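Local coordinates for protein ribokinase (Cryptococcus neoformans var. grubii serotype A, PDB 6XK2) that probably phosphorylates D-ribose at O-5 with ATP and a divalent metal ion, giving D-ribose 5-phosphate, at residues S190-N195 and V241-T246; D281-Y286 and V306-C311; Y124-P129 and P148-L153; L141-E146 and A154-A159. All coordinates share one frame; numbering follows the deposited sequence.

Contact 1: residues S190-N195 and V241-T246; sequences SWLIVN and VGIICT. With ADP (adenosine-5'-diphosphate), chain E.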
# COMPACT_ATOMS: atom_id res chain seq x y z
N SER A 190 -9.32 -11.71 32.50
CA SER A 190 -9.21 -10.80 33.62
C SER A 190 -9.52 -9.36 33.21
O SER A 190 -10.25 -8.67 33.92
CB SER A 190 -7.81 -10.87 34.25
OG SER A 190 -7.51 -12.18 34.71
N TRP A 191 -9.01 -8.94 32.05
CA TRP A 191 -9.11 -7.55 31.60
C TRP A 191 -9.45 -7.47 30.12
O TRP A 191 -8.86 -8.17 29.28
CB TRP A 191 -7.80 -6.81 31.86
CG TRP A 191 -7.61 -6.49 33.28
CD1 TRP A 191 -6.82 -7.16 34.16
CD2 TRP A 191 -8.19 -5.40 34.00
NE1 TRP A 191 -6.89 -6.56 35.39
CE2 TRP A 191 -7.72 -5.48 35.33
CE3 TRP A 191 -9.07 -4.36 33.66
CZ2 TRP A 191 -8.09 -4.56 36.31
CZ3 TRP A 191 -9.44 -3.45 34.64
CH2 TRP A 191 -8.94 -3.56 35.95
N LEU A 192 -10.39 -6.59 29.80
CA LEU A 192 -10.72 -6.22 28.44
C LEU A 192 -10.25 -4.78 28.26
O LEU A 192 -10.62 -3.90 29.04
CB LEU A 192 -12.21 -6.35 28.20
CG LEU A 192 -12.76 -5.82 26.88
CD1 LEU A 192 -12.45 -6.78 25.73
CD2 LEU A 192 -14.24 -5.52 26.98
N ILE A 193 -9.39 -4.55 27.26
CA ILE A 193 -8.92 -3.21 26.92
C ILE A 193 -9.46 -2.84 25.54
O ILE A 193 -9.16 -3.52 24.54
CB ILE A 193 -7.39 -3.10 26.94
CG1 ILE A 193 -6.83 -3.57 28.27
CG2 ILE A 193 -6.97 -1.65 26.65
CD1 ILE A 193 -5.31 -3.56 28.29
N VAL A 194 -10.19 -1.73 25.47
CA VAL A 194 -10.84 -1.26 24.25
C VAL A 194 -10.80 0.26 24.22
O VAL A 194 -10.55 0.93 25.23
CB VAL A 194 -12.31 -1.74 24.15
CG1 VAL A 194 -12.36 -3.23 23.90
CG2 VAL A 194 -13.09 -1.34 25.40
N ASN A 195 -11.05 0.81 23.03
CA ASN A 195 -11.36 2.23 22.91
C ASN A 195 -12.88 2.38 22.83
O ASN A 195 -13.61 1.39 22.89
CB ASN A 195 -10.64 2.85 21.70
CG ASN A 195 -10.93 2.14 20.38
OD1 ASN A 195 -12.08 1.89 20.03
ND2 ASN A 195 -9.87 1.83 19.64
N VAL A 241 -14.93 -9.71 34.56
CA VAL A 241 -13.94 -9.10 33.68
C VAL A 241 -13.85 -7.61 33.99
O VAL A 241 -14.84 -6.88 33.88
CB VAL A 241 -14.30 -9.33 32.21
CG1 VAL A 241 -13.23 -8.78 31.28
CG2 VAL A 241 -14.52 -10.81 31.97
N GLY A 242 -12.67 -7.14 34.38
CA GLY A 242 -12.43 -5.71 34.43
C GLY A 242 -12.28 -5.10 33.05
O GLY A 242 -11.82 -5.75 32.10
N ILE A 243 -12.68 -3.84 32.91
CA ILE A 243 -12.76 -3.19 31.61
C ILE A 243 -11.99 -1.88 31.63
O ILE A 243 -12.17 -1.07 32.55
CB ILE A 243 -14.22 -2.93 31.20
CG1 ILE A 243 -15.02 -4.23 31.21
CG2 ILE A 243 -14.26 -2.26 29.83
CD1 ILE A 243 -16.51 -3.99 31.24
N ILE A 244 -11.17 -1.66 30.61
CA ILE A 244 -10.51 -0.38 30.41
C ILE A 244 -10.91 0.18 29.07
O ILE A 244 -10.74 -0.49 28.04
CB ILE A 244 -8.99 -0.52 30.49
CG1 ILE A 244 -8.60 -0.90 31.90
CG2 ILE A 244 -8.33 0.80 30.05
CD1 ILE A 244 -7.19 -1.21 32.00
N CYS A 245 -11.41 1.41 29.07
CA CYS A 245 -11.77 2.12 27.84
C CYS A 245 -10.86 3.34 27.70
O CYS A 245 -10.97 4.30 28.48
CB CYS A 245 -13.24 2.54 27.84
SG CYS A 245 -13.79 3.20 26.25
N THR A 246 -9.97 3.31 26.71
CA THR A 246 -9.13 4.46 26.41
C THR A 246 -9.87 5.45 25.52
O THR A 246 -10.63 5.06 24.63
CB THR A 246 -7.84 4.01 25.72
OG1 THR A 246 -8.18 3.45 24.45
CG2 THR A 246 -7.10 2.98 26.55
PB ADP E . -6.11 3.53 20.69
O1B ADP E . -7.49 4.11 20.30
O2B ADP E . -5.09 3.69 19.50
O3B ADP E . -6.20 2.11 21.17
PA ADP E . -5.86 5.97 22.30
O1A ADP E . -6.06 6.86 21.11
O2A ADP E . -7.12 5.93 23.20
O3A ADP E . -5.51 4.50 21.81
O5' ADP E . -4.54 6.29 23.16
C5' ADP E . -4.23 5.65 24.41
C4' ADP E . -3.72 6.68 25.39
O4' ADP E . -2.68 7.47 24.78
C3' ADP E . -4.75 7.69 25.85
O3' ADP E . -5.56 7.15 26.89
C2' ADP E . -3.87 8.85 26.31
O2' ADP E . -3.37 8.63 27.62
C1' ADP E . -2.77 8.81 25.25
N9 ADP E . -3.04 9.68 24.11
C8 ADP E . -3.60 9.32 22.91
N7 ADP E . -3.82 10.33 22.10
C5 ADP E . -3.38 11.43 22.82
C6 ADP E . -3.34 12.80 22.52
N6 ADP E . -3.78 13.33 21.37
N1 ADP E . -2.81 13.63 23.45
C2 ADP E . -2.37 13.12 24.60
N3 ADP E . -2.36 11.84 24.99
C4 ADP E . -2.88 11.05 24.05
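Segments 190-195 and 241-246 pair as neighbouring parallel strands in the large mixed sheet of the ribokinase (PfkB) fold, and their C-terminal ends reach the bound ADP. Five backbone hydrogen bonds join the segments. Leu192 uses both its N and its O: its N donates to Gly242 O and its O accepts from Ile244 N. The Ile244 N to Leu192 O bond is 2.8 Å long and nearly straight, at 170°. Val194 and Thr246 continue the pattern, with Thr246 N giving a bond of 2.9 Å to Val194 O.

Side chains sort onto two faces. Trp191, Ile193, Ile244 and Thr246 share one, where Phe283 and Phe287 of helix 279-292 pack on them. Leu192, Val194, Ile243 and Cys245 share the other, where Leu192, Ile243 and Cys245 pack on helix 220-232. The Trp191 indole lies across the neighbouring strand. Its CG is anti to its own carbonyl carbon (chi1 -74°), which carries the six-membered ring over Gly242, whose CA sits 4.1 Å from the ring centroid. The absence of a side chain at Gly242 leaves room for this ring. Trp191 CZ3 also reaches Ile244 CG1, at 3.8 Å.

At the C-terminal ends the chemistry turns polar. Asn195 stands at the N-cap of helix 196-205, and its OD1 accepts a bond from Glu198 N. Its ND2 gives only a weak bond to ADP O1B, at 3.4 Å. Thr246 binds the other phosphate: its OG1 donates to ADP O2A at 3.0 Å.

Contact 2: residues D281-Y286 and V306-C311; sequences DCFAGY and VACGIC. With ADP (adenosine-5'-diphosphate), chain E.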
# COMPACT_ATOMS: atom_id res chain seq x y z
N ASP A 281 -1.30 0.58 21.95
CA ASP A 281 -0.43 -0.55 22.23
C ASP A 281 0.56 -0.23 23.34
O ASP A 281 0.82 -1.08 24.21
CB ASP A 281 0.28 -1.00 20.96
CG ASP A 281 -0.68 -1.48 19.91
OD1 ASP A 281 -0.37 -1.38 18.70
OD2 ASP A 281 -1.76 -1.98 20.31
N CYS A 282 1.11 0.99 23.35
CA CYS A 282 1.95 1.39 24.47
C CYS A 282 1.18 1.26 25.78
O CYS A 282 1.73 0.79 26.79
CB CYS A 282 2.45 2.82 24.27
SG CYS A 282 3.35 3.53 25.67
N PHE A 283 -0.10 1.63 25.78
CA PHE A 283 -0.91 1.53 26.99
C PHE A 283 -1.09 0.07 27.42
O PHE A 283 -0.87 -0.27 28.58
CB PHE A 283 -2.27 2.20 26.79
CG PHE A 283 -3.13 2.15 28.02
CD1 PHE A 283 -3.91 1.05 28.29
CD2 PHE A 283 -3.10 3.18 28.94
CE1 PHE A 283 -4.67 0.98 29.43
CE2 PHE A 283 -3.87 3.12 30.09
CZ PHE A 283 -4.65 2.02 30.33
N ALA A 284 -1.52 -0.78 26.49
CA ALA A 284 -1.77 -2.18 26.82
C ALA A 284 -0.54 -2.84 27.43
O ALA A 284 -0.63 -3.49 28.48
CB ALA A 284 -2.22 -2.93 25.56
N GLY A 285 0.63 -2.65 26.81
CA GLY A 285 1.84 -3.27 27.33
C GLY A 285 2.22 -2.73 28.69
O GLY A 285 2.57 -3.49 29.60
N TYR A 286 2.15 -1.40 28.86
CA TYR A 286 2.46 -0.83 30.17
C TYR A 286 1.46 -1.28 31.22
O TYR A 286 1.84 -1.48 32.38
CB TYR A 286 2.51 0.70 30.10
CG TYR A 286 3.92 1.20 30.10
CD1 TYR A 286 4.55 1.54 31.28
CD2 TYR A 286 4.64 1.31 28.91
CE1 TYR A 286 5.85 1.99 31.29
CE2 TYR A 286 5.95 1.75 28.91
CZ TYR A 286 6.55 2.08 30.11
OH TYR A 286 7.86 2.52 30.13
N VAL A 306 1.48 8.39 31.89
CA VAL A 306 2.73 9.11 31.68
C VAL A 306 3.53 8.48 30.55
O VAL A 306 4.09 9.18 29.70
CB VAL A 306 3.55 9.17 32.99
CG1 VAL A 306 4.95 9.65 32.72
CG2 VAL A 306 2.86 10.10 33.95
N ALA A 307 3.54 7.14 30.49
CA ALA A 307 4.23 6.49 29.38
C ALA A 307 3.62 6.91 28.05
O ALA A 307 4.34 7.21 27.09
CB ALA A 307 4.18 4.97 29.55
N CYS A 308 2.29 6.96 27.97
CA CYS A 308 1.63 7.31 26.71
C CYS A 308 1.82 8.78 26.35
O CYS A 308 1.88 9.12 25.15
CB CYS A 308 0.14 6.98 26.79
SG CYS A 308 -0.21 5.22 26.84
N GLY A 309 1.91 9.66 27.34
CA GLY A 309 2.24 11.04 27.05
C GLY A 309 3.57 11.15 26.33
O GLY A 309 3.69 11.83 25.31
N ILE A 310 4.58 10.45 26.84
CA ILE A 310 5.88 10.41 26.16
C ILE A 310 5.71 9.83 24.77
O ILE A 310 6.26 10.34 23.79
CB ILE A 310 6.90 9.60 26.98
CG1 ILE A 310 7.15 10.24 28.35
CG2 ILE A 310 8.19 9.47 26.20
CD1 ILE A 310 8.03 9.42 29.27
N CYS A 311 4.89 8.77 24.65
CA CYS A 311 4.75 8.06 23.39
C CYS A 311 4.32 8.98 22.25
O CYS A 311 4.87 8.91 21.14
CB CYS A 311 3.75 6.93 23.56
SG CYS A 311 3.32 6.08 22.04
PB ADP E . -6.11 3.53 20.69
O1B ADP E . -7.49 4.11 20.30
O2B ADP E . -5.09 3.69 19.50
O3B ADP E . -6.20 2.11 21.17
PA ADP E . -5.86 5.97 22.30
O1A ADP E . -6.06 6.86 21.11
O2A ADP E . -7.12 5.93 23.20
O3A ADP E . -5.51 4.50 21.81
O5' ADP E . -4.54 6.29 23.16
C5' ADP E . -4.23 5.65 24.41
C4' ADP E . -3.72 6.68 25.39
O4' ADP E . -2.68 7.47 24.78
C3' ADP E . -4.75 7.69 25.85
O3' ADP E . -5.56 7.15 26.89
C2' ADP E . -3.87 8.85 26.31
O2' ADP E . -3.37 8.63 27.62
C1' ADP E . -2.77 8.81 25.25
N9 ADP E . -3.04 9.68 24.11
C8 ADP E . -3.60 9.32 22.91
N7 ADP E . -3.82 10.33 22.10
C5 ADP E . -3.38 11.43 22.82
C6 ADP E . -3.34 12.80 22.52
N6 ADP E . -3.78 13.33 21.37
N1 ADP E . -2.81 13.63 23.45
C2 ADP E . -2.37 13.12 24.60
N3 ADP E . -2.36 11.84 24.99
C4 ADP E . -2.88 11.05 24.05
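The helix pair beside the nucleotide site is formed by helices 279-292 and 297-312, packed here through Cys282, Phe283 and Tyr286 against Ala307, Cys308 and Cys311. The two short segments run roughly antiparallel, with their axes 9.2 Å apart at closest approach. Ala307 CB sits squarely over the Tyr286 ring, 3.5 Å from its centroid and 3° off the normal. This is a CH-pi contact over the ring face. The phenol end is held elsewhere, by a hydrogen bond from Tyr286 OH to Pro322 O.

Sulfur fills the middle of the interface. Cys282 SG lies 4.0 Å from Cys311 CB and 4.1 Å from Cys308 SG. That sulfur-sulfur distance is van der Waals packing and too long for a disulfide. Cys308 SG stands beside its own backbone N, anti to the carbonyl carbon (chi1 -69°), which places it against Phe283. It meets Phe283 CB at 3.7 Å and lies at the edge of the Phe283 ring, near its plane, as a sulfur-aromatic contact.

In the PfkB fold, helix 279-292 carries the probable catalytic base near its start. Here that residue is Asp281, which faces away from helix 297-312. Its OD2 forms a salt bridge with Lys51 NZ, and its OD1 accepts a bond from Asn54 ND2. Helix 297-312 borders the nucleotide instead: Cys308 CB touches the ADP ribose at O4', 3.5 Å away. Cys311, near the end of that helix, is a predicted potassium ligand.

Contact 3: residues Y124-P129 and P148-L153; sequences YYLPSP and PLSSTL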
# COMPACT_ATOMS: atom_id res chain seq x y z
N TYR A 124 -0.78 -15.91 10.31
CA TYR A 124 -1.79 -16.95 10.28
C TYR A 124 -1.21 -18.34 10.05
O TYR A 124 -1.96 -19.28 9.77
CB TYR A 124 -2.85 -16.64 9.23
CG TYR A 124 -4.07 -15.94 9.79
CD1 TYR A 124 -3.93 -14.80 10.57
CD2 TYR A 124 -5.35 -16.41 9.52
CE1 TYR A 124 -5.04 -14.14 11.08
CE2 TYR A 124 -6.46 -15.77 10.03
CZ TYR A 124 -6.30 -14.64 10.81
OH TYR A 124 -7.41 -14.00 11.31
N TYR A 125 0.11 -18.49 10.15
CA TYR A 125 0.73 -19.82 10.15
C TYR A 125 0.31 -20.61 11.38
O TYR A 125 0.52 -20.16 12.52
CB TYR A 125 2.25 -19.71 10.12
CG TYR A 125 2.95 -21.06 10.27
CD1 TYR A 125 2.98 -21.97 9.21
CD2 TYR A 125 3.58 -21.41 11.46
CE1 TYR A 125 3.63 -23.18 9.34
CE2 TYR A 125 4.22 -22.62 11.59
CZ TYR A 125 4.25 -23.50 10.53
OH TYR A 125 4.90 -24.72 10.67
N LEU A 126 -0.26 -21.78 11.16
CA LEU A 126 -0.68 -22.70 12.22
C LEU A 126 -0.07 -24.06 11.92
O LEU A 126 -0.47 -24.71 10.93
CB LEU A 126 -2.20 -22.78 12.33
CG LEU A 126 -2.78 -21.63 13.14
CD1 LEU A 126 -4.26 -21.87 13.38
CD2 LEU A 126 -2.02 -21.48 14.45
N PRO A 127 0.88 -24.52 12.72
CA PRO A 127 1.47 -25.84 12.47
C PRO A 127 0.41 -26.93 12.55
O PRO A 127 -0.58 -26.82 13.28
CB PRO A 127 2.50 -25.99 13.60
CG PRO A 127 2.72 -24.60 14.13
CD PRO A 127 1.41 -23.90 13.95
N SER A 128 0.61 -27.99 11.77
CA SER A 128 -0.31 -29.12 11.71
C SER A 128 0.49 -30.39 11.95
O SER A 128 1.36 -30.75 11.12
CB SER A 128 -1.04 -29.17 10.37
OG SER A 128 -1.96 -30.24 10.33
N PRO A 129 0.24 -31.13 13.05
CA PRO A 129 -0.80 -30.88 14.07
C PRO A 129 -0.49 -29.76 15.07
O PRO A 129 0.60 -29.19 15.07
CB PRO A 129 -0.89 -32.23 14.80
CG PRO A 129 0.45 -32.85 14.61
CD PRO A 129 0.92 -32.43 13.25
N PRO A 148 -4.96 -16.12 13.98
CA PRO A 148 -6.23 -16.85 13.87
C PRO A 148 -6.90 -16.98 15.23
O PRO A 148 -6.24 -17.20 16.24
CB PRO A 148 -5.83 -18.22 13.29
CG PRO A 148 -4.34 -18.25 13.30
CD PRO A 148 -3.85 -16.85 13.34
N LEU A 149 -8.21 -16.77 15.24
CA LEU A 149 -8.96 -16.71 16.49
C LEU A 149 -8.89 -18.02 17.25
O LEU A 149 -8.90 -18.02 18.49
CB LEU A 149 -10.42 -16.34 16.20
CG LEU A 149 -11.34 -16.19 17.41
CD1 LEU A 149 -10.79 -15.13 18.37
CD2 LEU A 149 -12.74 -15.83 16.95
N SER A 150 -8.84 -19.15 16.54
CA SER A 150 -8.72 -20.44 17.23
C SER A 150 -7.46 -20.47 18.09
O SER A 150 -7.46 -21.06 19.18
CB SER A 150 -8.68 -21.58 16.22
OG SER A 150 -7.45 -21.55 15.51
N SER A 151 -6.38 -19.87 17.61
CA SER A 151 -5.15 -19.83 18.39
C SER A 151 -5.32 -18.92 19.61
O SER A 151 -4.93 -19.29 20.72
CB SER A 151 -3.99 -19.38 17.52
OG SER A 151 -2.77 -19.58 18.21
N THR A 152 -5.88 -17.74 19.42
CA THR A 152 -6.15 -16.87 20.57
C THR A 152 -7.04 -17.57 21.59
O THR A 152 -6.80 -17.49 22.80
CB THR A 152 -6.79 -15.56 20.09
OG1 THR A 152 -5.84 -14.84 19.29
CG2 THR A 152 -7.22 -14.71 21.27
N LEU A 153 -8.10 -18.25 21.11
CA LEU A 153 -9.01 -18.96 22.00
C LEU A 153 -8.31 -20.12 22.71
O LEU A 153 -8.46 -20.30 23.93
CB LEU A 153 -10.21 -19.46 21.21
CG LEU A 153 -11.18 -18.43 20.65
CD1 LEU A 153 -12.28 -19.08 19.85
CD2 LEU A 153 -11.76 -17.63 21.77
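Tyr124 lays one face of its ring over Pro148, the N-cap residue of helix 149-160. The contact joins the loop between strands 114-119 and 140-143 to the start of the helix in the beta-alpha-beta unit 140-170 of the PfkB fold. The two side chains run past each other in opposite directions. Pro148 CD lies 3.7 Å from the centroid of the Tyr124 ring and 20° off its normal, a CH-pi contact over the face. It is displaced toward the CD1 side of the ring, and the closest pair is Tyr124 CD1 to Pro148 CD, at 3.4 Å. The same edge of the ring continues along the proline: Tyr124 CE1 is 3.5 Å from Pro148 N.

Leu126 meets the pyrrolidine at a different corner. Its CG is anti to its own carbonyl carbon (chi1 -82°), and the branch reaches toward the helix start. Leu126 CD1 touches Pro148 CG at 3.6 Å. The proline thus meets a flat ring through CD and a leucine methyl through CG. The two leucine methyls then part. CD1 also comes near Ser150 OG, while CD2 faces Ser151.

No hydrogen bond crosses between the segments. The polar end of Ser151 turns to another part of the fold, where its OG bonds with Arg18 NE of strand 15-18. Much of the loop is exposed, and Tyr124, Leu126 and Ser150 lie at the surface, whereas Pro148 is buried. On the helix side, the last touch is Leu126 CD2 on Ser151 CB, at 4.2 Å.

Contact 4: residues L141-E146 and A154-A159; sequences LLVQNE and AYLTAA. With EDO (1,2-ethanediol), chain F.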
# COMPACT_ATOMS: atom_id res chain seq x y z
N LEU A 141 -1.25 -13.50 30.38
CA LEU A 141 -1.47 -13.82 28.98
C LEU A 141 -2.11 -12.61 28.31
O LEU A 141 -3.13 -12.10 28.78
CB LEU A 141 -2.37 -15.07 28.79
CG LEU A 141 -2.84 -15.27 27.33
CD1 LEU A 141 -1.69 -15.69 26.47
CD2 LEU A 141 -4.00 -16.24 27.15
N LEU A 142 -1.48 -12.13 27.24
CA LEU A 142 -1.95 -10.97 26.49
C LEU A 142 -2.25 -11.39 25.05
O LEU A 142 -1.41 -12.02 24.40
CB LEU A 142 -0.90 -9.86 26.52
CG LEU A 142 -1.20 -8.55 25.79
CD1 LEU A 142 -2.53 -7.93 26.17
CD2 LEU A 142 -0.05 -7.56 25.99
N VAL A 143 -3.43 -11.04 24.57
CA VAL A 143 -3.88 -11.49 23.26
C VAL A 143 -4.65 -10.38 22.56
O VAL A 143 -5.28 -9.53 23.20
CB VAL A 143 -4.75 -12.77 23.35
CG1 VAL A 143 -3.86 -14.02 23.47
CG2 VAL A 143 -5.73 -12.68 24.53
N GLN A 144 -4.61 -10.41 21.23
CA GLN A 144 -5.40 -9.49 20.42
C GLN A 144 -6.15 -10.31 19.40
O GLN A 144 -6.59 -11.43 19.70
CB GLN A 144 -4.53 -8.43 19.75
CG GLN A 144 -3.56 -7.78 20.69
CD GLN A 144 -2.29 -8.59 20.85
OE1 GLN A 144 -1.93 -9.39 19.96
NE2 GLN A 144 -1.60 -8.39 21.97
N ASN A 145 -6.36 -9.78 18.20
CA ASN A 145 -7.09 -10.54 17.20
C ASN A 145 -6.40 -10.50 15.84
O ASN A 145 -7.06 -10.59 14.80
CB ASN A 145 -8.53 -10.07 17.11
CG ASN A 145 -9.41 -11.01 16.29
OD1 ASN A 145 -9.19 -12.23 16.28
ND2 ASN A 145 -10.40 -10.45 15.61
N GLU A 146 -5.08 -10.39 15.82
CA GLU A 146 -4.37 -10.35 14.54
C GLU A 146 -3.76 -11.70 14.16
O GLU A 146 -3.04 -11.80 13.17
CB GLU A 146 -3.30 -9.26 14.59
CG GLU A 146 -3.91 -7.91 14.35
CD GLU A 146 -2.91 -6.78 14.29
OE1 GLU A 146 -1.70 -7.01 14.52
OE2 GLU A 146 -3.35 -5.65 14.01
N ALA A 154 -7.52 -20.90 21.98
CA ALA A 154 -6.84 -22.03 22.61
C ALA A 154 -5.91 -21.55 23.70
O ALA A 154 -5.79 -22.20 24.75
CB ALA A 154 -6.08 -22.84 21.56
N TYR A 155 -5.26 -20.40 23.50
CA TYR A 155 -4.39 -19.85 24.53
C TYR A 155 -5.19 -19.39 25.75
O TYR A 155 -4.78 -19.64 26.89
CB TYR A 155 -3.54 -18.71 23.96
CG TYR A 155 -2.29 -19.26 23.31
CD1 TYR A 155 -2.35 -19.96 22.12
CD2 TYR A 155 -1.05 -19.13 23.93
CE1 TYR A 155 -1.23 -20.49 21.54
CE2 TYR A 155 0.10 -19.66 23.34
CZ TYR A 155 -0.00 -20.33 22.15
OH TYR A 155 1.11 -20.87 21.56
N LEU A 156 -6.34 -18.75 25.53
CA LEU A 156 -7.17 -18.33 26.66
C LEU A 156 -7.70 -19.53 27.43
O LEU A 156 -7.72 -19.53 28.67
CB LEU A 156 -8.33 -17.47 26.18
CG LEU A 156 -8.03 -16.00 25.93
CD1 LEU A 156 -9.25 -15.43 25.27
CD2 LEU A 156 -7.72 -15.27 27.23
N THR A 157 -8.19 -20.54 26.71
CA THR A 157 -8.62 -21.76 27.37
C THR A 157 -7.50 -22.33 28.22
O THR A 157 -7.70 -22.68 29.39
CB THR A 157 -9.10 -22.78 26.34
OG1 THR A 157 -10.15 -22.22 25.55
CG2 THR A 157 -9.60 -24.04 27.00
N ALA A 158 -6.29 -22.37 27.66
CA ALA A 158 -5.15 -22.90 28.41
C ALA A 158 -4.80 -22.02 29.60
O ALA A 158 -4.52 -22.52 30.69
CB ALA A 158 -3.95 -23.08 27.49
N ALA A 159 -4.82 -20.69 29.41
CA ALA A 159 -4.56 -19.80 30.53
C ALA A 159 -5.59 -20.00 31.64
O ALA A 159 -5.24 -20.11 32.82
CB ALA A 159 -4.56 -18.34 30.06
C1 EDO F . -1.97 -2.62 13.10
O1 EDO F . -1.74 -3.54 14.16
C2 EDO F . -0.60 -2.13 12.64
O2 EDO F . 0.31 -3.24 12.71
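Leu141 carries this contact with one methyl, CD2, directed at helix 149-160. Its CG is anti to the backbone N (chi1 169°), and chi2 of 71°, measured to CD1, leaves CD2 extended from CA and directed at the helix. There CD2 meets Ala159 CB at 3.6 Å and the Tyr155 O atom at 3.5 Å. It also packs on Leu156 CD2, 3.8 Å away. The small Ala159 lets the leucine come close to the helix backbone.

Leu156 CB does not point straight at the strand. Its CG is anti to its carbonyl carbon (chi1 -82°), and this brings the end of the side chain nearer the strand, where CD2 touches both Leu141 and Val143. Val143 CG2 meets it at 4.2 Å. Tyr155 packs through CB, while its ring leads away and its OH bonds with Asp69 OD2.

Strand 140-143 and helix 149-160 are the first two elements of a beta-alpha-beta unit completed by strand 167-170. Beyond the strand, Glu146 OE2 accepts a 2.7 Å bond from O1 of a 1,2-ethanediol, probably from the crystallisation liquor, in the predicted ribose site. No hydrogen bond joins the segments, so strand and helix are held by aliphatic packing, which implies shape fit more than directed bonds.

Overall arrangement
Contacts 1, 2 and 4 are buried, while contact 3 is partly buried, at the surface. Contacts 1 and 2 meet directly, Phe283 packing on Ile244 and Thr246, and both touch ADP. Contacts 3 and 4 share helix 149-160: contact 3 holds its start and contact 4 its later turns. Contacts 1 and 4 reach the same large sheet. Chemistry follows place. Contact 1 is a strand pair tied by backbone hydrogen bonds. The other three have no hydrogen bond between their segments and rely on sulfur and aromatic packing in contact 2, tyrosine on proline in contact 3, and aliphatic methyls in contact 4. Contacts 2 and 4 lie on opposite sides of the chain's centre.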